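Local coordinates for protein TRAP dicarboxylate transporter, DctP subunit (Anaerococcus prevoti, PDB 4N91) that binds alpha- and beta-D-glucuronate and probably hands it to a TRAP membrane transporter as the extracytoplasmic solute-binding subunit, at residues 89-94 and 248-253; 64-69 and 260-265; 203-208 and 227-232. One frame throughout, in Å; residues are numbered along the deposited sequence.

How the contacts relate
Contacts 1 and 2 adjoin in one lobe of the two-lobed periplasmic binding protein fold, their centres 11 Å apart, and both reach its five-stranded mixed sheet. Contact 3 lies in the other lobe, its centre 35 Å from that of contact 1 and 37 Å from that of contact 2. Along the chain the strand segments 64-69 and 89-94 come first, then both halves of contact 3, and last the helical segments 248-253 and 260-265. The chain thus crosses to the second lobe and returns to the first, before helix 256-290 leads on to strand 294-296 of the second lobe's sheet. Trp250 of contact 1 and Phe262 of contact 2 touch, CH2 to CE1 3.7 Å. Glucuronate binds between the lobes.

Contact 1. Residues 89-94 and 248-253; sequences INICVA and YSWLEG
Both ends of the Asn90 amide are occupied: OD1 accepts a hydrogen bond from Arg34 N, and ND2 comes down on one face of the Trp250 indole. This joins the residues that lead into strand 91-95, in the mixed sheet of one lobe of the periplasmic binding protein fold, to helix 248-253, which directly follows the neighbouring antiparallel strand 242-247. ND2 lies 3.3 Å above the indole plane, offset toward the rim, with CD1 the closest ring atom at 3.4 Å. The amide stands steeply, its plane 71° from that of the ring, and meets the face with its nitrogen end. Trp250 NE1 is also near ND2, but both are donors and do not bond. Asn90 CB adds a CH-pi contact, 4.1 Å from the centroid of the six-membered ring and almost on its normal. With CG of Trp250 anti to the backbone N (chi1 168°), the indole reaches from the helix across to the strand. Ile33 and, edge-to-face, Phe262 also pack against it. Ile91, the first residue of the strand, meets the benzo end of the indole with its longer branch: CG1 is 3.9 Å from Trp250 CZ3, and CD1 lies 4.0 Å from CH2.

Contact 2. Residues 64-69 and 260-265; sequences YDIQVY and KVFDEG
Tyr64, at the start of the strand, offers a ring face to Phe262 of the helix. The pair is T-shaped: the planes stand at 90°, the centroids are 5.2 Å apart, and the edge of Phe262 points into the tyrosine face. Phe262 CE2 is the atom that leads, placed over the centre of the Tyr64 ring and 4.0 Å from Tyr64 CE2. The far end of the tyrosine is tied down as well, since its OH is hydrogen-bonded to Asp258 OD2, one turn before Phe262 in the same helix, which should limit how far the ring can shift. Asp65 leaves the strand on the other face, and its OD2 takes a 2.9 Å hydrogen bond from Gln67 NE2, which comes in from above the carboxylate plane. Ile66 again faces the helix. Its chain runs out extended (chi2 170°) and brings CD1 to 4.1 Å from Phe262 CE1, so the phenylalanine is met by Tyr64 at one ring position and by Ile66 at another. Strand 64-69 is an outermost strand of the five-stranded sheet, and helix 256-290, whose early turns lie here, is the long helix characteristic of TRAP solute-binding proteins. Helix 44-60 shares this face of the strand, packing Phe52 and Val56 on Ile66. Gln67, on the same face as Asp65, has its amide held from both ends: beyond the NE2 bond, its OE1 accepts from Tyr69 OH at 2.8 Å, with a C=O...donor angle of 152°, two bonds that should hold the amide's rotation on the face turned from Phe262.

Contact 3. Residues 203-208 and 227-232; sequences TALQSG and EVCKYY
Val228 is the residue most covered here, and it presses both methyl branches against the last turn of helix 201-207. CG1, anti to the backbone N (chi1 172°), packs alongside Leu205, 3.9 Å from its CB and 3.8 Å from its carbonyl O. CG2 turns instead to Gln206, whose chain bends at chi2 and brings OE1 up to CG2. The 3.0 Å between Gln206 OE1 and Val228 CG2 is short for a nonbonded oxygen and carbon, so the exact setting of this exposed amide is doubtful. Leu205 spreads its contacts along the second segment: its CB rests on Val228, while its tip reaches Cys229, CD2 lying 3.6 Å and CD1 4.0 Å from SG. Cutting Val228 back to an alanine here would probably open a gap beside Leu205 CB and leave the leucine with little more than the cysteine sulfur as cover from this segment. The helix ends just beyond, in a Schellman motif at Gly208, whose positive phi suits glycine; Thr203 O accepts hydrogen bonds from both N and OG of Ser207. The contact packs the end of helix 201-207, largely through apolar side chains, on the chain that leads into strand 231-238. That strand runs between 154-158 and 294-296 in the four-stranded sheet of this lobe. Its Tyr232 OH bonds to the backbone O of the glucuronate-binding Asn215, Cys229 touches Tyr157 of strand 154-158, and Leu205, packed also on Ile210, has its side chain about 6 Å from that of Arg175, another glucuronate-binding residue.

Contact 1. Residues 89-94 and 248-253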
# COMPACT_ATOMS: atom_id res chain seq x y z
N ILE A 89 -15.78 4.54 11.74
CA ILE A 89 -16.08 3.92 10.46
C ILE A 89 -15.81 2.42 10.56
O ILE A 89 -15.10 1.96 11.48
CB ILE A 89 -15.28 4.57 9.32
CG1 ILE A 89 -13.79 4.31 9.50
CG2 ILE A 89 -15.56 6.08 9.27
CD1 ILE A 89 -12.92 5.02 8.45
N ASN A 90 -16.37 1.66 9.63
CA ASN A 90 -16.34 0.21 9.73
C ASN A 90 -15.12 -0.42 9.04
O ASN A 90 -14.54 -1.39 9.53
CB ASN A 90 -17.62 -0.39 9.13
CG ASN A 90 -18.88 0.18 9.77
OD1 ASN A 90 -19.34 1.28 9.43
ND2 ASN A 90 -19.43 -0.57 10.73
N ILE A 91 -14.75 0.13 7.89
CA ILE A 91 -13.74 -0.46 7.01
C ILE A 91 -12.94 0.67 6.39
O ILE A 91 -13.50 1.71 6.04
CB ILE A 91 -14.38 -1.25 5.87
CG1 ILE A 91 -15.20 -2.44 6.38
CG2 ILE A 91 -13.31 -1.71 4.86
CD1 ILE A 91 -16.20 -2.96 5.36
N CYS A 92 -11.63 0.49 6.29
CA CYS A 92 -10.86 1.40 5.45
C CYS A 92 -9.72 0.69 4.79
O CYS A 92 -9.41 -0.45 5.09
CB CYS A 92 -10.38 2.60 6.23
SG CYS A 92 -8.91 2.39 7.25
N VAL A 93 -9.08 1.40 3.87
CA VAL A 93 -7.90 0.88 3.21
C VAL A 93 -6.70 1.63 3.72
O VAL A 93 -6.69 2.86 3.69
CB VAL A 93 -8.00 1.03 1.67
CG1 VAL A 93 -6.73 0.55 0.99
CG2 VAL A 93 -9.17 0.24 1.12
N ALA A 94 -5.69 0.89 4.16
CA ALA A 94 -4.45 1.48 4.64
C ALA A 94 -3.25 0.77 4.03
O ALA A 94 -3.24 -0.45 3.93
CB ALA A 94 -4.37 1.38 6.16
N TYR A 248 -12.86 -4.48 14.52
CA TYR A 248 -12.92 -5.87 14.98
C TYR A 248 -14.25 -6.20 15.69
O TYR A 248 -14.89 -7.22 15.39
CB TYR A 248 -11.73 -6.16 15.87
CG TYR A 248 -11.68 -7.60 16.32
CD1 TYR A 248 -11.64 -8.63 15.39
CD2 TYR A 248 -11.66 -7.93 17.66
CE1 TYR A 248 -11.60 -9.96 15.79
CE2 TYR A 248 -11.62 -9.27 18.06
CZ TYR A 248 -11.58 -10.27 17.12
OH TYR A 248 -11.54 -11.60 17.50
N SER A 249 -14.68 -5.32 16.59
CA SER A 249 -15.96 -5.53 17.28
C SER A 249 -17.12 -5.60 16.31
O SER A 249 -18.01 -6.45 16.42
CB SER A 249 -16.21 -4.42 18.31
OG SER A 249 -15.28 -4.53 19.36
N TRP A 250 -17.09 -4.70 15.33
CA TRP A 250 -18.13 -4.68 14.31
C TRP A 250 -18.17 -5.98 13.52
O TRP A 250 -19.22 -6.60 13.34
CB TRP A 250 -17.95 -3.49 13.35
CG TRP A 250 -18.84 -3.66 12.18
CD1 TRP A 250 -20.20 -3.55 12.17
CD2 TRP A 250 -18.45 -4.02 10.85
NE1 TRP A 250 -20.68 -3.80 10.92
CE2 TRP A 250 -19.63 -4.10 10.09
CE3 TRP A 250 -17.22 -4.29 10.23
CZ2 TRP A 250 -19.62 -4.44 8.73
CZ3 TRP A 250 -17.22 -4.61 8.88
CH2 TRP A 250 -18.40 -4.69 8.15
N LEU A 251 -17.00 -6.40 13.04
CA LEU A 251 -16.95 -7.57 12.17
C LEU A 251 -17.41 -8.81 12.94
O LEU A 251 -18.26 -9.58 12.48
CB LEU A 251 -15.53 -7.73 11.61
CG LEU A 251 -15.36 -8.78 10.52
CD1 LEU A 251 -16.12 -8.39 9.29
CD2 LEU A 251 -13.89 -8.95 10.20
N GLU A 252 -16.87 -9.01 14.13
CA GLU A 252 -17.21 -10.21 14.89
C GLU A 252 -18.62 -10.18 15.45
O GLU A 252 -19.17 -11.22 15.83
CB GLU A 252 -16.19 -10.44 16.01
CG GLU A 252 -14.79 -10.75 15.48
CD GLU A 252 -14.79 -11.82 14.38
OE1 GLU A 252 -15.56 -12.80 14.49
OE2 GLU A 252 -14.03 -11.68 13.39
N GLY A 253 -19.21 -8.99 15.48
CA GLY A 253 -20.59 -8.81 15.88
C GLY A 253 -21.60 -9.20 14.83
O GLY A 253 -22.78 -9.38 15.13

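Contact 2. Residues 64-69 and 260-265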
# COMPACT_ATOMS: atom_id res chain seq x y z
N TYR A 64 -28.35 -3.45 4.97
CA TYR A 64 -27.15 -2.64 5.05
C TYR A 64 -27.07 -1.65 3.90
O TYR A 64 -27.36 -1.98 2.75
CB TYR A 64 -25.89 -3.52 5.04
CG TYR A 64 -25.79 -4.50 6.19
CD1 TYR A 64 -25.31 -4.09 7.43
CD2 TYR A 64 -26.15 -5.82 6.04
CE1 TYR A 64 -25.21 -4.99 8.49
CE2 TYR A 64 -26.06 -6.72 7.08
CZ TYR A 64 -25.59 -6.30 8.31
OH TYR A 64 -25.49 -7.20 9.34
N ASP A 65 -26.67 -0.43 4.23
CA ASP A 65 -26.33 0.55 3.22
C ASP A 65 -24.82 0.77 3.32
O ASP A 65 -24.35 1.33 4.30
CB ASP A 65 -27.07 1.86 3.47
CG ASP A 65 -26.66 2.96 2.51
OD1 ASP A 65 -26.02 2.65 1.48
OD2 ASP A 65 -26.99 4.13 2.77
N ILE A 66 -24.08 0.28 2.34
CA ILE A 66 -22.63 0.48 2.33
C ILE A 66 -22.30 1.81 1.66
O ILE A 66 -22.70 2.06 0.53
CB ILE A 66 -21.93 -0.71 1.64
CG1 ILE A 66 -22.00 -1.94 2.55
CG2 ILE A 66 -20.49 -0.38 1.30
CD1 ILE A 66 -21.58 -3.22 1.91
N GLN A 67 -21.59 2.68 2.38
CA GLN A 67 -21.22 3.98 1.83
C GLN A 67 -19.71 4.11 1.69
O GLN A 67 -18.99 3.95 2.66
CB GLN A 67 -21.76 5.08 2.73
CG GLN A 67 -23.27 5.08 2.78
CD GLN A 67 -23.83 6.11 3.74
OE1 GLN A 67 -23.08 6.81 4.43
NE2 GLN A 67 -25.16 6.20 3.79
N VAL A 68 -19.26 4.38 0.47
CA VAL A 68 -17.84 4.41 0.16
C VAL A 68 -17.41 5.88 0.04
O VAL A 68 -18.00 6.64 -0.70
CB VAL A 68 -17.50 3.64 -1.12
CG1 VAL A 68 -15.98 3.69 -1.40
CG2 VAL A 68 -17.98 2.22 -1.05
N TYR A 69 -16.40 6.26 0.82
CA TYR A 69 -15.89 7.60 0.86
C TYR A 69 -14.48 7.66 0.27
O TYR A 69 -13.49 7.32 0.95
CB TYR A 69 -15.85 8.12 2.30
CG TYR A 69 -17.21 8.27 2.95
CD1 TYR A 69 -17.86 7.19 3.52
CD2 TYR A 69 -17.84 9.52 3.00
CE1 TYR A 69 -19.11 7.33 4.10
CE2 TYR A 69 -19.09 9.65 3.58
CZ TYR A 69 -19.72 8.55 4.12
OH TYR A 69 -20.95 8.66 4.72
N LYS A 260 -20.82 -14.16 6.43
CA LYS A 260 -20.45 -14.93 5.25
C LYS A 260 -20.53 -14.07 3.99
O LYS A 260 -19.66 -14.14 3.12
CB LYS A 260 -21.31 -16.19 5.14
CG LYS A 260 -20.88 -17.24 6.14
CD LYS A 260 -21.88 -18.36 6.27
CE LYS A 260 -21.29 -19.51 7.04
NZ LYS A 260 -22.36 -20.43 7.52
N VAL A 261 -21.55 -13.23 3.92
CA VAL A 261 -21.73 -12.36 2.76
C VAL A 261 -20.64 -11.29 2.73
O VAL A 261 -20.04 -11.04 1.68
CB VAL A 261 -23.12 -11.72 2.73
CG1 VAL A 261 -23.19 -10.68 1.63
CG2 VAL A 261 -24.20 -12.81 2.54
N PHE A 262 -20.36 -10.66 3.86
CA PHE A 262 -19.26 -9.69 3.88
C PHE A 262 -17.94 -10.33 3.49
O PHE A 262 -17.16 -9.71 2.75
CB PHE A 262 -19.15 -8.99 5.24
CG PHE A 262 -20.06 -7.83 5.37
CD1 PHE A 262 -19.65 -6.57 5.02
CD2 PHE A 262 -21.35 -8.00 5.84
CE1 PHE A 262 -20.50 -5.50 5.15
CE2 PHE A 262 -22.20 -6.93 5.96
CZ PHE A 262 -21.78 -5.69 5.60
N ASP A 263 -17.68 -11.54 3.96
CA ASP A 263 -16.42 -12.22 3.64
C ASP A 263 -16.31 -12.47 2.13
O ASP A 263 -15.26 -12.26 1.52
CB ASP A 263 -16.29 -13.53 4.43
CG ASP A 263 -16.01 -13.31 5.92
OD1 ASP A 263 -15.79 -12.15 6.34
OD2 ASP A 263 -16.01 -14.30 6.68
N GLU A 264 -17.41 -12.91 1.53
CA GLU A 264 -17.46 -13.13 0.08
C GLU A 264 -17.22 -11.80 -0.62
O GLU A 264 -16.50 -11.72 -1.63
CB GLU A 264 -18.82 -13.72 -0.33
CG GLU A 264 -19.05 -15.15 0.11
CD GLU A 264 -20.52 -15.60 -0.06
OE1 GLU A 264 -21.44 -14.75 -0.02
OE2 GLU A 264 -20.76 -16.82 -0.23
N GLY A 265 -17.81 -10.74 -0.08
CA GLY A 265 -17.60 -9.41 -0.62
C GLY A 265 -16.15 -8.98 -0.60
O GLY A 265 -15.70 -8.33 -1.53

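Contact 3. Residues 203-208 and 227-232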
# COMPACT_ATOMS: atom_id res chain seq x y z
N THR A 203 1.14 19.14 -3.69
CA THR A 203 1.49 20.51 -3.34
C THR A 203 2.88 20.64 -2.73
O THR A 203 3.55 21.65 -2.93
CB THR A 203 0.43 21.15 -2.40
OG1 THR A 203 0.30 20.36 -1.25
CG2 THR A 203 -0.93 21.22 -3.07
N ALA A 204 3.34 19.61 -2.02
CA ALA A 204 4.67 19.62 -1.45
C ALA A 204 5.71 19.59 -2.58
O ALA A 204 6.73 20.26 -2.51
CB ALA A 204 4.86 18.49 -0.50
N LEU A 205 5.44 18.81 -3.64
CA LEU A 205 6.33 18.79 -4.80
C LEU A 205 6.32 20.15 -5.53
O LEU A 205 7.36 20.67 -5.92
CB LEU A 205 5.91 17.69 -5.78
CG LEU A 205 6.14 16.25 -5.33
CD1 LEU A 205 5.31 15.32 -6.20
CD2 LEU A 205 7.63 15.87 -5.36
N GLN A 206 5.14 20.69 -5.73
CA GLN A 206 4.99 21.93 -6.47
C GLN A 206 5.70 23.08 -5.75
O GLN A 206 6.31 23.93 -6.39
CB GLN A 206 3.50 22.27 -6.62
CG GLN A 206 3.25 23.50 -7.46
CD GLN A 206 3.78 23.37 -8.87
OE1 GLN A 206 3.78 22.28 -9.45
NE2 GLN A 206 4.24 24.49 -9.44
N SER A 207 5.62 23.10 -4.43
CA SER A 207 6.18 24.21 -3.65
C SER A 207 7.68 24.03 -3.37
O SER A 207 8.32 24.93 -2.83
CB SER A 207 5.44 24.34 -2.32
OG SER A 207 5.74 23.23 -1.48
N GLY A 208 8.23 22.87 -3.71
CA GLY A 208 9.64 22.61 -3.54
C GLY A 208 10.02 22.22 -2.12
O GLY A 208 11.20 22.15 -1.81
N GLU A 227 3.12 15.92 -13.10
CA GLU A 227 3.09 17.31 -13.56
C GLU A 227 4.36 18.02 -13.11
O GLU A 227 4.85 18.92 -13.79
CB GLU A 227 1.86 18.05 -13.01
CG GLU A 227 0.55 17.57 -13.55
CD GLU A 227 -0.63 18.33 -12.95
OE1 GLU A 227 -0.40 19.37 -12.30
OE2 GLU A 227 -1.78 17.87 -13.14
N VAL A 228 4.88 17.62 -11.94
CA VAL A 228 6.06 18.22 -11.38
C VAL A 228 7.29 17.34 -11.57
O VAL A 228 8.36 17.83 -11.90
CB VAL A 228 5.89 18.45 -9.87
CG1 VAL A 228 7.21 18.91 -9.24
CG2 VAL A 228 4.76 19.43 -9.59
N CYS A 229 7.13 16.02 -11.38
CA CYS A 229 8.26 15.10 -11.44
C CYS A 229 8.31 14.33 -12.73
O CYS A 229 7.43 13.51 -12.99
CB CYS A 229 8.24 14.08 -10.30
SG CYS A 229 8.45 14.86 -8.68
N LYS A 230 9.33 14.58 -13.54
CA LYS A 230 9.40 13.93 -14.83
C LYS A 230 10.47 12.85 -14.94
O LYS A 230 10.71 12.35 -16.03
CB LYS A 230 9.64 14.95 -15.96
CG LYS A 230 8.76 16.18 -15.95
CD LYS A 230 7.37 15.88 -16.44
CE LYS A 230 6.62 17.20 -16.71
NZ LYS A 230 5.18 16.97 -16.74
N TYR A 231 11.15 12.55 -13.84
CA TYR A 231 12.13 11.46 -13.84
C TYR A 231 11.62 10.34 -12.92
O TYR A 231 11.58 10.51 -11.70
CB TYR A 231 13.49 11.92 -13.35
CG TYR A 231 14.11 13.03 -14.16
CD1 TYR A 231 14.64 12.79 -15.43
CD2 TYR A 231 14.18 14.31 -13.67
CE1 TYR A 231 15.21 13.80 -16.16
CE2 TYR A 231 14.74 15.34 -14.41
CZ TYR A 231 15.24 15.09 -15.65
OH TYR A 231 15.84 16.12 -16.36
N TYR A 232 11.25 9.22 -13.51
CA TYR A 232 10.76 8.08 -12.75
C TYR A 232 11.71 6.93 -12.99
O TYR A 232 11.84 6.45 -14.11
CB TYR A 232 9.33 7.72 -13.16
CG TYR A 232 8.68 6.62 -12.31
CD1 TYR A 232 8.96 5.29 -12.52
CD2 TYR A 232 7.76 6.94 -11.33
CE1 TYR A 232 8.35 4.29 -11.77
CE2 TYR A 232 7.16 5.94 -10.55
CZ TYR A 232 7.47 4.61 -10.80
OH TYR A 232 6.89 3.62 -10.06